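Local coordinates for protein sugar kinase (Agrobacterium tumefaciens, PDB 2RBC) that probably phosphorylates a carbohydrate substrate at the expense of ATP, as a putative sugar kinase of the ribokinase (pfkB) family, at residues 65-79 against 311-323. Numbering follows the deposited sequence. Where two conformers were deposited one is given.
Sequences AEGMASSAAYAVHRM and GGRIGAPTREETE. With SO4 (sulfate ion), chain D.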
ATOM      1  N   ALA A  65      11.440   1.512  -1.645  1.00 21.29           N
ATOM      2  CA  ALA A  65      11.762   2.563  -0.694  1.00 21.68           C
ATOM      3  C   ALA A  65      12.418   3.706  -1.471  1.00 21.53           C
ATOM      4  O   ALA A  65      13.410   3.521  -2.179  1.00 23.26           O
ATOM      5  CB  ALA A  65      12.716   2.068   0.434  1.00 20.47           C
ATOM      6  N   GLU A  66      11.805   4.864  -1.373  1.00 22.05           N
ATOM      7  CA  GLU A  66      12.255   6.021  -2.087  1.00 22.00           C
ATOM      8  C   GLU A  66      11.792   7.273  -1.344  1.00 21.70           C
ATOM      9  O   GLU A  66      11.742   7.271  -0.136  1.00 22.71           O
ATOM     10  CB  GLU A  66      11.828   5.902  -3.579  1.00 22.33           C
ATOM     11  CG  GLU A  66      10.329   5.814  -3.837  1.00 20.84           C
ATOM     12  CD  GLU A  66      10.006   5.555  -5.283  1.00 22.70           C
ATOM     13  OE1 GLU A  66      10.951   5.343  -6.088  1.00 25.52           O
ATOM     14  OE2 GLU A  66       8.816   5.608  -5.649  1.00 22.13           O
ATOM     15  N   GLY A  67      11.491   8.369  -2.027  1.00 22.23           N
ATOM     16  CA  GLY A  67      11.366   9.670  -1.355  1.00 22.58           C
ATOM     17  C   GLY A  67      12.464  10.568  -1.888  1.00 23.36           C
ATOM     18  O   GLY A  67      13.420  10.089  -2.452  1.00 23.34           O
HETATM   19  N   MSE A  68      12.305  11.883  -1.775  1.00 23.72           N
HETATM   20  CA  MSE A  68      13.233  12.796  -2.413  1.00 26.06           C
HETATM   21  C   MSE A  68      14.684  12.534  -2.037  1.00 24.49           C
HETATM   22  O   MSE A  68      15.487  12.265  -2.905  1.00 24.91           O
HETATM   23  CB  MSE A  68      12.854  14.231  -2.105  1.00 26.05           C
HETATM   24  CG  MSE A  68      11.491  14.590  -2.676  1.00 28.19           C
HETATM   25 SE   MSE A  68      10.918  16.353  -2.050  0.80 40.37          SE
HETATM   26  CE  MSE A  68      10.572  15.978  -0.150  1.00 31.35           C
ATOM     27  N   ALA A  69      15.025  12.608  -0.753  1.00 23.57           N
ATOM     28  CA  ALA A  69      16.431  12.374  -0.361  1.00 22.99           C
ATOM     29  C   ALA A  69      16.931  10.967  -0.681  1.00 21.92           C
ATOM     30  O   ALA A  69      18.112  10.760  -1.014  1.00 21.18           O
ATOM     31  CB  ALA A  69      16.674  12.671   1.116  1.00 22.36           C
ATOM     32  N   SER A  70      16.059   9.987  -0.526  1.00 22.02           N
ATOM     33  CA  SER A  70      16.460   8.580  -0.655  1.00 20.94           C
ATOM     34  C   SER A  70      16.813   8.273  -2.122  1.00 21.73           C
ATOM     35  O   SER A  70      17.768   7.567  -2.411  1.00 20.96           O
ATOM     36  CB  SER A  70      15.321   7.665  -0.194  1.00 21.73           C
ATOM     37  OG  SER A  70      15.176   7.771   1.197  1.00 20.44           O
ATOM     38  N   SER A  71      15.996   8.795  -3.022  1.00 20.70           N
ATOM     39  CA  SER A  71      16.193   8.606  -4.441  1.00 20.83           C
ATOM     40  C   SER A  71      17.438   9.377  -4.945  1.00 21.22           C
ATOM     41  O   SER A  71      18.146   8.921  -5.831  1.00 22.37           O
ATOM     42  CB  SER A  71      14.933   9.097  -5.177  1.00 21.09           C
ATOM     43  OG  SER A  71      13.819   8.225  -4.949  1.00 19.62           O
ATOM     44  N   ALA A  72      17.647  10.574  -4.411  1.00 21.24           N
ATOM     45  CA  ALA A  72      18.840  11.368  -4.675  1.00 20.42           C
ATOM     46  C   ALA A  72      20.062  10.569  -4.225  1.00 20.21           C
ATOM     47  O   ALA A  72      21.049  10.480  -4.956  1.00 20.69           O
ATOM     48  CB  ALA A  72      18.785  12.755  -3.921  1.00 19.83           C
ATOM     49  N   ALA A  73      19.995   9.989  -3.028  1.00 19.62           N
ATOM     50  CA  ALA A  73      21.062   9.130  -2.546  1.00 19.99           C
ATOM     51  C   ALA A  73      21.339   7.942  -3.486  1.00 20.73           C
ATOM     52  O   ALA A  73      22.473   7.619  -3.754  1.00 21.23           O
ATOM     53  CB  ALA A  73      20.803   8.654  -1.079  1.00 19.86           C
ATOM     54  N   TYR A  74      20.274   7.251  -3.912  1.00 21.57           N
ATOM     55  CA  TYR A  74      20.400   6.188  -4.868  1.00 21.19           C
ATOM     56  C   TYR A  74      21.082   6.658  -6.157  1.00 20.02           C
ATOM     57  O   TYR A  74      21.963   5.992  -6.673  1.00 21.55           O
ATOM     58  CB  TYR A  74      19.036   5.585  -5.146  1.00 21.72           C
ATOM     59  CG  TYR A  74      19.071   4.411  -6.085  1.00 21.55           C
ATOM     60  CD1 TYR A  74      19.778   3.265  -5.763  1.00 20.46           C
ATOM     61  CD2 TYR A  74      18.407   4.450  -7.287  1.00 22.41           C
ATOM     62  CE1 TYR A  74      19.837   2.191  -6.619  1.00 23.26           C
ATOM     63  CE2 TYR A  74      18.422   3.354  -8.148  1.00 21.73           C
ATOM     64  CZ  TYR A  74      19.156   2.236  -7.814  1.00 20.71           C
ATOM     65  OH  TYR A  74      19.172   1.143  -8.666  1.00 20.88           O
ATOM     66  N   ALA A  75      20.703   7.817  -6.654  1.00 21.31           N
ATOM     67  CA  ALA A  75      21.341   8.400  -7.841  1.00 20.14           C
ATOM     68  C   ALA A  75      22.829   8.674  -7.632  1.00 21.54           C
ATOM     69  O   ALA A  75      23.641   8.415  -8.518  1.00 20.54           O
ATOM     70  CB  ALA A  75      20.605   9.673  -8.269  1.00 21.56           C
ATOM     71  N   VAL A  76      23.203   9.188  -6.462  1.00 21.62           N
ATOM     72  CA  VAL A  76      24.619   9.380  -6.156  1.00 20.45           C
ATOM     73  C   VAL A  76      25.389   8.069  -6.316  1.00 20.67           C
ATOM     74  O   VAL A  76      26.443   8.045  -6.952  1.00 20.82           O
ATOM     75  CB  VAL A  76      24.849   9.988  -4.734  1.00 20.14           C
ATOM     76  CG1 VAL A  76      26.369   9.912  -4.360  1.00 21.21           C
ATOM     77  CG2 VAL A  76      24.344  11.441  -4.698  1.00 18.76           C
ATOM     78  N   HIS A  77      24.872   6.998  -5.713  1.00 20.44           N
ATOM     79  CA  HIS A  77      25.454   5.676  -5.826  1.00 20.24           C
ATOM     80  C   HIS A  77      25.553   5.198  -7.283  1.00 19.94           C
ATOM     81  O   HIS A  77      26.623   4.792  -7.752  1.00 21.21           O
ATOM     82  CB  HIS A  77      24.616   4.678  -5.026  1.00 20.13           C
ATOM     83  CG  HIS A  77      24.901   3.260  -5.362  1.00 20.91           C
ATOM     84  ND1 HIS A  77      26.088   2.641  -5.027  1.00 23.23           N
ATOM     85  CD2 HIS A  77      24.150   2.332  -5.992  1.00 20.83           C
ATOM     86  CE1 HIS A  77      26.045   1.388  -5.448  1.00 24.29           C
ATOM     87  NE2 HIS A  77      24.883   1.185  -6.046  1.00 23.76           N
ATOM     88  N   ARG A  78      24.444   5.288  -7.998  1.00 19.96           N
ATOM     89  CA  ARG A  78      24.386   4.802  -9.370  1.00 19.81           C
ATOM     90  C   ARG A  78      25.367   5.553 -10.265  1.00 19.94           C
ATOM     91  O   ARG A  78      25.914   4.972 -11.205  1.00 19.36           O
ATOM     92  CB  ARG A  78      22.997   4.960  -9.939  1.00 19.00           C
ATOM     93  CG  ARG A  78      21.952   4.043  -9.294  1.00 19.56           C
ATOM     94  CD  ARG A  78      22.161   2.610  -9.723  1.00 21.21           C
ATOM     95  NE  ARG A  78      21.714   2.424 -11.101  1.00 22.06           N
ATOM     96  CZ  ARG A  78      21.879   1.321 -11.811  1.00 22.71           C
ATOM     97  NH1 ARG A  78      22.535   0.294 -11.314  1.00 21.82           N
ATOM     98  NH2 ARG A  78      21.430   1.262 -13.059  1.00 24.51           N
HETATM   99  N   MSE A  79      25.579   6.827  -9.941  1.00 20.28           N
HETATM  100  CA  MSE A  79      26.450   7.709 -10.715  1.00 21.26           C
HETATM  101  C   MSE A  79      27.918   7.679 -10.285  1.00 21.63           C
HETATM  102  O   MSE A  79      28.721   8.476 -10.759  1.00 19.47           O
HETATM  103  CB  MSE A  79      25.926   9.119 -10.642  1.00 21.97           C
HETATM  104  CG  MSE A  79      24.553   9.309 -11.256  1.00 21.21           C
HETATM  105 SE   MSE A  79      24.458   8.879 -13.180  0.80 30.91          SE
HETATM  106  CE  MSE A  79      25.120  10.578 -13.900  1.00 19.95           C
ATOM    107  N   GLY A 311       8.890   2.756 -12.629  1.00 23.09           N
ATOM    108  CA  GLY A 311       9.143   2.320 -11.267  1.00 23.34           C
ATOM    109  C   GLY A 311       9.849   3.315 -10.364  1.00 23.05           C
ATOM    110  O   GLY A 311      10.706   2.923  -9.601  1.00 23.43           O
ATOM    111  N   GLY A 312       9.491   4.595 -10.424  1.00 23.12           N
ATOM    112  CA  GLY A 312      10.099   5.544  -9.509  1.00 23.04           C
ATOM    113  C   GLY A 312      11.579   5.742  -9.744  1.00 22.22           C
ATOM    114  O   GLY A 312      11.999   5.992 -10.872  1.00 21.09           O
ATOM    115  N   ARG A 313      12.376   5.576  -8.695  1.00 21.62           N
ATOM    116  CA  ARG A 313      13.826   5.674  -8.807  1.00 21.82           C
ATOM    117  C   ARG A 313      14.519   4.505  -9.515  1.00 22.38           C
ATOM    118  O   ARG A 313      15.716   4.614  -9.840  1.00 20.48           O
ATOM    119  CB  ARG A 313      14.452   5.882  -7.417  1.00 22.14           C
ATOM    120  CG  ARG A 313      14.286   4.742  -6.431  1.00 21.79           C
ATOM    121  CD  ARG A 313      15.275   4.821  -5.276  1.00 22.92           C
ATOM    122  NE  ARG A 313      15.082   3.742  -4.329  1.00 22.11           N
ATOM    123  CZ  ARG A 313      15.654   2.540  -4.403  1.00 22.75           C
ATOM    124  NH1 ARG A 313      16.523   2.246  -5.364  1.00 23.83           N
ATOM    125  NH2 ARG A 313      15.333   1.615  -3.514  1.00 23.33           N
ATOM    126  N   ILE A 314      13.793   3.408  -9.795  1.00 22.27           N
ATOM    127  CA  ILE A 314      14.420   2.148 -10.224  1.00 21.85           C
ATOM    128  C   ILE A 314      15.110   2.285 -11.564  1.00 22.52           C
ATOM    129  O   ILE A 314      16.068   1.595 -11.824  1.00 23.65           O
ATOM    130  CB  ILE A 314      13.420   0.944 -10.218  1.00 21.27           C
ATOM    131  CG1 ILE A 314      14.177  -0.367  -9.969  1.00 23.99           C
ATOM    132  CG2 ILE A 314      12.587   0.880 -11.495  1.00 21.80           C
ATOM    133  CD1 ILE A 314      15.174  -0.268  -8.798  1.00 23.67           C
ATOM    134  N   GLY A 315      14.658   3.221 -12.382  1.00 22.81           N
ATOM    135  CA  GLY A 315      15.340   3.523 -13.642  1.00 22.14           C
ATOM    136  C   GLY A 315      16.597   4.372 -13.579  1.00 21.78           C
ATOM    137  O   GLY A 315      17.112   4.752 -14.638  1.00 21.45           O
ATOM    138  N   ALA A 316      17.062   4.736 -12.381  1.00 20.82           N
ATOM    139  CA  ALA A 316      18.235   5.613 -12.262  1.00 21.04           C
ATOM    140  C   ALA A 316      19.386   4.948 -13.030  1.00 19.60           C
ATOM    141  O   ALA A 316      19.708   3.805 -12.769  1.00 19.62           O
ATOM    142  CB  ALA A 316      18.607   5.844 -10.806  1.00 19.86           C
ATOM    143  N   PRO A 317      19.958   5.641 -14.026  1.00 20.30           N
ATOM    144  CA  PRO A 317      21.059   5.017 -14.793  1.00 19.66           C
ATOM    145  C   PRO A 317      22.409   4.993 -14.099  1.00 20.42           C
ATOM    146  O   PRO A 317      22.652   5.735 -13.148  1.00 20.52           O
ATOM    147  CB  PRO A 317      21.151   5.906 -16.032  1.00 20.22           C
ATOM    148  CG  PRO A 317      20.777   7.220 -15.555  1.00 19.86           C
ATOM    149  CD  PRO A 317      19.648   6.980 -14.551  1.00 19.29           C
ATOM    150  N   THR A 318      23.278   4.142 -14.618  1.00 21.49           N
ATOM    151  CA  THR A 318      24.672   4.136 -14.274  1.00 21.73           C
ATOM    152  C   THR A 318      25.354   5.376 -14.818  1.00 21.50           C
ATOM    153  O   THR A 318      24.809   6.066 -15.694  1.00 22.17           O
ATOM    154  CB  THR A 318      25.381   2.857 -14.762  1.00 21.66           C
ATOM    155  OG1 THR A 318      25.638   2.924 -16.175  1.00 21.33           O
ATOM    156  CG2 THR A 318      24.555   1.618 -14.390  1.00 21.58           C
ATOM    157  N   ARG A 319      26.549   5.657 -14.282  1.00 20.81           N
ATOM    158  CA  ARG A 319      27.328   6.781 -14.727  1.00 20.57           C
ATOM    159  C   ARG A 319      27.695   6.599 -16.216  1.00 20.24           C
ATOM    160  O   ARG A 319      27.581   7.529 -17.023  1.00 20.71           O
ATOM    161  CB  ARG A 319      28.594   6.896 -13.877  1.00 21.08           C
ATOM    162  CG  ARG A 319      29.479   8.070 -14.156  1.00 22.20           C
ATOM    163  CD  ARG A 319      28.705   9.398 -14.071  1.00 22.66           C
ATOM    164  NE  ARG A 319      29.562  10.578 -14.224  1.00 22.68           N
ATOM    165  CZ  ARG A 319      30.114  11.229 -13.199  1.00 24.63           C
ATOM    166  NH1 ARG A 319      29.926  10.808 -11.952  1.00 22.10           N
ATOM    167  NH2 ARG A 319      30.850  12.304 -13.421  1.00 23.77           N
ATOM    168  N   GLU A 320      28.102   5.375 -16.535  0.60 20.75           N
ATOM    169  CA  GLU A 320      28.472   4.957 -17.880  0.60 20.60           C
ATOM    170  C   GLU A 320      27.324   5.161 -18.888  0.60 20.17           C
ATOM    171  O   GLU A 320      27.509   5.751 -19.951  0.60 20.24           O
ATOM    172  CB  GLU A 320      28.893   3.490 -17.844  0.60 20.93           C
ATOM    173  CG  GLU A 320      30.187   3.198 -17.036  0.60 21.90           C
ATOM    174  CD  GLU A 320      30.058   3.440 -15.515  0.60 24.26           C
ATOM    175  OE1 GLU A 320      28.936   3.243 -14.946  0.60 14.67           O
ATOM    176  OE2 GLU A 320      31.100   3.850 -14.918  0.60 26.46           O
ATOM    177  N   GLU A 321      26.134   4.701 -18.525  1.00 20.85           N
ATOM    178  CA  GLU A 321      24.931   4.858 -19.371  1.00 20.83           C
ATOM    179  C   GLU A 321      24.635   6.317 -19.640  1.00 20.42           C
ATOM    180  O   GLU A 321      24.332   6.687 -20.782  1.00 19.97           O
ATOM    181  CB  GLU A 321      23.691   4.192 -18.766  1.00 21.28           C
ATOM    182  CG  GLU A 321      23.742   2.704 -18.840  1.00 22.18           C
ATOM    183  CD  GLU A 321      22.738   1.993 -17.982  1.00 21.04           C
ATOM    184  OE1 GLU A 321      22.028   2.604 -17.126  1.00 22.20           O
ATOM    185  OE2 GLU A 321      22.667   0.759 -18.171  1.00 22.43           O
ATOM    186  N   THR A 322      24.738   7.146 -18.593  1.00 20.26           N
ATOM    187  CA  THR A 322      24.541   8.599 -18.711  1.00 19.95           C
ATOM    188  C   THR A 322      25.615   9.260 -19.597  1.00 20.36           C
ATOM    189  O   THR A 322      25.291  10.052 -20.507  1.00 20.07           O
ATOM    190  CB  THR A 322      24.467   9.298 -17.311  1.00 20.15           C
ATOM    191  OG1 THR A 322      23.580   8.574 -16.421  1.00 18.91           O
ATOM    192  CG2 THR A 322      23.965  10.777 -17.451  1.00 19.07           C
ATOM    193  N   GLU A 323      26.885   8.901 -19.382  1.00 20.05           N
ATOM    194  CA  GLU A 323      27.971   9.486 -20.166  1.00 19.81           C
ATOM    195  C   GLU A 323      27.813   9.166 -21.652  1.00 19.87           C
ATOM    196  O   GLU A 323      28.026  10.034 -22.508  1.00 20.12           O
ATOM    197  CB  GLU A 323      29.362   9.011 -19.715  1.00 20.74           C
ATOM    198  CG  GLU A 323      29.812   9.317 -18.272  1.00 23.66           C
ATOM    199  CD  GLU A 323      30.263  10.708 -18.039  1.00 29.18           C
ATOM    200  OE1 GLU A 323      30.291  11.496 -19.033  1.00 30.89           O
ATOM    201  OE2 GLU A 323      30.584  11.030 -16.849  1.00 26.18           O
TER
HETATM  202  S   SO4 D 324      22.556  -2.454 -13.491  1.00 87.28           S
HETATM  203  O1  SO4 D 324      21.818  -1.360 -14.125  1.00 87.39           O
HETATM  204  O2  SO4 D 324      22.029  -2.712 -12.149  1.00 87.87           O
HETATM  205  O3  SO4 D 324      22.323  -3.691 -14.239  1.00 88.04           O
HETATM  206  O4  SO4 D 324      23.986  -2.111 -13.475  1.00 86.48           O
HETATM  207  O   HOH W   1      18.634   1.638 -11.105  1.00 19.14           O
HETATM  208  O   HOH W   2      28.444   3.677 -12.397  1.00 26.94           O
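Y74 and R313 meet in a cation-pi contact, a worked example of how, within the ribokinase-like fold of the pfkB family, loop 311-318 and the start of helix 319-330 join strand 60-66 and helix 68-78. NH1 of R313 sits over the centre of one face of the Y74 ring, and the guanidinium plane is turned 62° from the ring. A chi1 of -177° sets CG of Y74 anti to the backbone N and lays the ring between R313 and R78, whose CG lies on the opposite face; A316 CB packs 3.6 Å from CE2 of Y74. Extended from CG to NE and turned at chi4 (88°), R313 presents NE and NH2 side-on to A65 O. Both bonds lie in the guanidinium and carbonyl planes, the shorter being 2.7 Å from R313 NE to A65 O. E66 OE1 accepts from R313 N in a nearly straight bond, and R313 NH2 also bonds to S105 OG.

Farther along, R78, bent at chi2 and chi3, grips A316 O side-on too, but only NH2 lies in the carbonyl plane; NE comes from above it. T318 CG2 lies over one face of this guanidinium, and R78 NH2 donates to O1 of a sulfate ion, probably from the crystallisation liquor. T318 and E321 form a capping box opening helix 319-330, where T322 OG1 meets selenomethionine M79 SE at 3.4 Å. R319 NH1 donates to M79 O at 2.9 Å, nearly in line with the carbonyl bond.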